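Long-range contact in metallo-beta-lactamase domain-containing protein 1 (Thermotoga maritima, PDB 1ZTC), which is a nickel-bound metallo-beta-lactamase-fold hydrolase that probably acts as an endoribonuclease, cutting RNA by hydrolysis: residues Ala32-Leu40 against Leu206-Pro214. Sequence-based numbering, arbitrary orientation.
Sequences AHFSTVVYL and LLVFPHDAP. With NI (nickel (II) ion), chain E.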
loop_
_atom_site.group_PDB
_atom_site.type_symbol
_atom_site.label_atom_id
_atom_site.label_comp_id
_atom_site.label_asym_id
_atom_site.label_seq_id
_atom_site.Cartn_x
_atom_site.Cartn_y
_atom_site.Cartn_z
ATOM N N ALA A 32 -6.204 2.143 3.954
ATOM C CA ALA A 32 -5.962 0.871 4.582
ATOM C C ALA A 32 -5.021 1.014 5.780
ATOM O O ALA A 32 -4.236 0.107 6.063
ATOM C CB ALA A 32 -5.403 -0.117 3.528
ATOM N N HIS A 33 -5.147 2.119 6.513
ATOM C CA HIS A 33 -4.453 2.261 7.770
ATOM C C HIS A 33 -4.774 1.075 8.669
ATOM O O HIS A 33 -5.872 0.558 8.627
ATOM C CB HIS A 33 -4.886 3.520 8.492
ATOM C CG HIS A 33 -4.495 4.785 7.809
ATOM N ND1 HIS A 33 -3.222 5.011 7.329
ATOM C CD2 HIS A 33 -5.218 5.897 7.515
ATOM C CE1 HIS A 33 -3.168 6.224 6.805
ATOM N NE2 HIS A 33 -4.367 6.780 6.899
ATOM N N PHE A 34 -3.797 0.652 9.469
ATOM C CA PHE A 34 -3.970 -0.479 10.322
ATOM C C PHE A 34 -3.131 -0.271 11.592
ATOM O O PHE A 34 -1.929 0.052 11.538
ATOM C CB PHE A 34 -3.662 -1.788 9.601
ATOM C CG PHE A 34 -2.243 -1.949 9.181
ATOM C CD1 PHE A 34 -1.755 -1.276 8.079
ATOM C CD2 PHE A 34 -1.369 -2.771 9.902
ATOM C CE1 PHE A 34 -0.415 -1.427 7.666
ATOM C CE2 PHE A 34 -0.059 -2.918 9.489
ATOM C CZ PHE A 34 0.419 -2.234 8.381
ATOM N N SER A 35 -3.777 -0.459 12.735
ATOM C CA SER A 35 -3.088 -0.265 13.991
ATOM C C SER A 35 -2.290 -1.499 14.410
ATOM O O SER A 35 -2.558 -2.634 14.014
ATOM C CB SER A 35 -4.054 0.163 15.119
ATOM O OG SER A 35 -4.819 -0.919 15.616
ATOM N N THR A 36 -1.295 -1.222 15.235
ATOM C CA THR A 36 -0.687 -2.209 16.099
ATOM C C THR A 36 -1.771 -2.939 16.893
ATOM O O THR A 36 -2.774 -2.336 17.314
ATOM C CB THR A 36 0.258 -1.485 17.042
ATOM O OG1 THR A 36 1.304 -0.905 16.256
ATOM C CG2 THR A 36 0.860 -2.443 18.089
ATOM N N VAL A 37 -1.565 -4.236 17.087
ATOM C CA VAL A 37 -2.460 -5.080 17.879
ATOM C C VAL A 37 -1.627 -5.747 18.990
ATOM O O VAL A 37 -0.646 -6.435 18.741
ATOM C CB VAL A 37 -3.144 -6.185 17.057
ATOM C CG1 VAL A 37 -4.089 -7.047 17.948
ATOM C CG2 VAL A 37 -3.896 -5.587 15.906
ATOM N N VAL A 38 -2.055 -5.496 20.212
ATOM C CA VAL A 38 -1.403 -5.955 21.428
ATOM C C VAL A 38 -2.274 -7.021 22.082
ATOM O O VAL A 38 -3.492 -6.851 22.221
ATOM C CB VAL A 38 -1.197 -4.749 22.394
ATOM C CG1 VAL A 38 -0.884 -5.182 23.795
ATOM C CG2 VAL A 38 -0.070 -3.865 21.834
ATOM N N TYR A 39 -1.623 -8.115 22.462
ATOM C CA TYR A 39 -2.253 -9.229 23.123
ATOM C C TYR A 39 -1.599 -9.423 24.491
ATOM O O TYR A 39 -0.369 -9.371 24.609
ATOM C CB TYR A 39 -2.070 -10.482 22.283
ATOM C CG TYR A 39 -2.589 -11.768 22.915
ATOM C CD1 TYR A 39 -3.943 -12.018 23.008
ATOM C CD2 TYR A 39 -1.715 -12.737 23.393
ATOM C CE1 TYR A 39 -4.415 -13.166 23.554
ATOM C CE2 TYR A 39 -2.195 -13.913 23.946
ATOM C CZ TYR A 39 -3.550 -14.125 24.007
ATOM O OH TYR A 39 -4.066 -15.285 24.547
ATOM N N LEU A 40 -2.431 -9.616 25.515
ATOM C CA LEU A 40 -1.965 -9.823 26.878
ATOM C C LEU A 40 -2.655 -11.016 27.497
ATOM O O LEU A 40 -3.862 -11.192 27.329
ATOM C CB LEU A 40 -2.269 -8.609 27.742
ATOM C CG LEU A 40 -1.693 -7.279 27.282
ATOM C CD1 LEU A 40 -2.461 -6.130 27.912
ATOM C CD2 LEU A 40 -0.214 -7.195 27.663
ATOM N N LEU A 206 9.442 0.299 27.203
ATOM C CA LEU A 206 9.005 0.216 25.817
ATOM C C LEU A 206 7.849 1.139 25.495
ATOM O O LEU A 206 6.836 1.191 26.222
ATOM C CB LEU A 206 8.570 -1.206 25.482
ATOM C CG LEU A 206 8.468 -1.574 23.987
ATOM C CD1 LEU A 206 9.839 -1.577 23.341
ATOM C CD2 LEU A 206 7.868 -2.969 23.874
ATOM N N LEU A 207 7.995 1.824 24.368
ATOM C CA LEU A 207 6.903 2.592 23.750
ATOM C C LEU A 207 6.317 1.794 22.608
ATOM O O LEU A 207 7.040 1.414 21.676
ATOM C CB LEU A 207 7.424 3.906 23.192
ATOM C CG LEU A 207 7.884 4.922 24.238
ATOM C CD1 LEU A 207 8.976 5.825 23.667
ATOM C CD2 LEU A 207 6.702 5.724 24.791
ATOM N N VAL A 208 5.028 1.509 22.686
ATOM C CA VAL A 208 4.324 0.797 21.625
ATOM C C VAL A 208 3.427 1.784 20.892
ATOM O O VAL A 208 2.380 2.185 21.391
ATOM C CB VAL A 208 3.522 -0.400 22.184
ATOM C CG1 VAL A 208 2.668 -1.075 21.084
ATOM C CG2 VAL A 208 4.481 -1.434 22.814
ATOM N N PHE A 209 3.858 2.152 19.691
ATOM C CA PHE A 209 3.139 3.086 18.830
ATOM C C PHE A 209 2.083 2.330 18.005
ATOM O O PHE A 209 2.184 1.122 17.800
ATOM C CB PHE A 209 4.095 3.793 17.874
ATOM C CG PHE A 209 5.270 4.439 18.545
ATOM C CD1 PHE A 209 5.100 5.547 19.365
ATOM C CD2 PHE A 209 6.544 3.962 18.335
ATOM C CE1 PHE A 209 6.191 6.135 19.986
ATOM C CE2 PHE A 209 7.626 4.560 18.933
ATOM C CZ PHE A 209 7.449 5.635 19.760
ATOM N N PRO A 210 1.028 3.027 17.592
ATOM C CA PRO A 210 -0.036 2.361 16.819
ATOM C C PRO A 210 0.262 2.153 15.341
ATOM O O PRO A 210 -0.449 1.380 14.695
ATOM C CB PRO A 210 -1.216 3.319 16.999
ATOM C CG PRO A 210 -0.535 4.686 17.145
ATOM C CD PRO A 210 0.660 4.417 17.950
ATOM N N HIS A 211 1.244 2.869 14.795
ATOM C CA HIS A 211 1.562 2.806 13.351
ATOM C C HIS A 211 3.040 2.767 13.093
ATOM O O HIS A 211 3.516 3.334 12.103
ATOM C CB HIS A 211 0.915 3.999 12.611
ATOM C CG HIS A 211 -0.556 4.018 12.785
ATOM N ND1 HIS A 211 -1.373 3.083 12.179
ATOM C CD2 HIS A 211 -1.356 4.771 13.583
ATOM C CE1 HIS A 211 -2.623 3.275 12.583
ATOM N NE2 HIS A 211 -2.630 4.270 13.453
ATOM N N ASP A 212 3.763 2.076 13.973
ATOM C CA ASP A 212 5.183 1.865 13.781
ATOM C C ASP A 212 5.621 0.718 14.675
ATOM O O ASP A 212 4.849 0.260 15.500
ATOM C CB ASP A 212 5.954 3.145 14.114
ATOM C CG ASP A 212 7.290 3.229 13.409
ATOM O OD1 ASP A 212 7.767 2.209 12.818
ATOM O OD2 ASP A 212 7.845 4.337 13.418
ATOM N N ALA A 213 6.846 0.243 14.465
ATOM C CA ALA A 213 7.479 -0.712 15.344
ATOM C C ALA A 213 7.768 -0.017 16.696
ATOM O O ALA A 213 7.994 1.188 16.736
ATOM C CB ALA A 213 8.778 -1.225 14.712
ATOM N N PRO A 214 7.764 -0.776 17.794
ATOM C CA PRO A 214 7.963 -0.144 19.117
ATOM C C PRO A 214 9.385 0.285 19.350
ATOM O O PRO A 214 10.274 -0.113 18.630
ATOM C CB PRO A 214 7.562 -1.236 20.107
ATOM C CG PRO A 214 7.784 -2.516 19.366
ATOM C CD PRO A 214 7.578 -2.235 17.896
HETATM NI NI NI E . -4.447 5.350 14.103
HETATM O O HOH W 1 -4.658 6.843 12.000
HETATM O O HOH W 2 -6.753 6.205 13.706
#
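T36 faces the 206-214 segment with its hydroxyl beside its own backbone N and its methyl CG2 anti to that N (chi1 of the hydroxyl -64°). This sets OG1 2.7 Å from F209 O. The hydroxyl donates to that carbonyl in its plane, on a lone pair. The backbone follows suit at the next carbonyl: T36 N donates to P210 O at 2.8 Å, with an N-H...O angle of 160°. P210 O also receives a CA-H...O contact from S35 CA at 3.2 Å, so T36 N and S35 CA of 32-40 converge on one carbonyl oxygen. OG1 of T36 has a further hydrogen-bond partner in G21 N.

On the other branch, T36 CG2 lies 3.8 Å from V208 CG1. V38 CG2 meets the same methyl at 4.0 Å. V208 therefore sends one methyl to both side chains, where strand 206-208 ends and strand 37-42 begins.

These two strands belong to the two different sheets of the metallo-beta-lactamase fold. The contact joins the sheets at the edge of the dinuclear metal site, and H211, in the loop after strand 206-208, is one of its ligands. The H211 side chain leaves beside its backbone N (chi1 -58°), which brings the ring to F34 O and, obliquely, to S35 CA. NE2 binds nickel at 2.2 Å, in a site completed by D85, H86 and D174, with two waters at longer range. At the far side of the ring, F34 O lies at the edge, near the ring plane, 3.1 Å from ND1, but this bond is weak and adds little. The main acceptor of ND1 is G22 O, and that hydrogen bond probably fixes the rotation of the ring with NE2 turned to the metal.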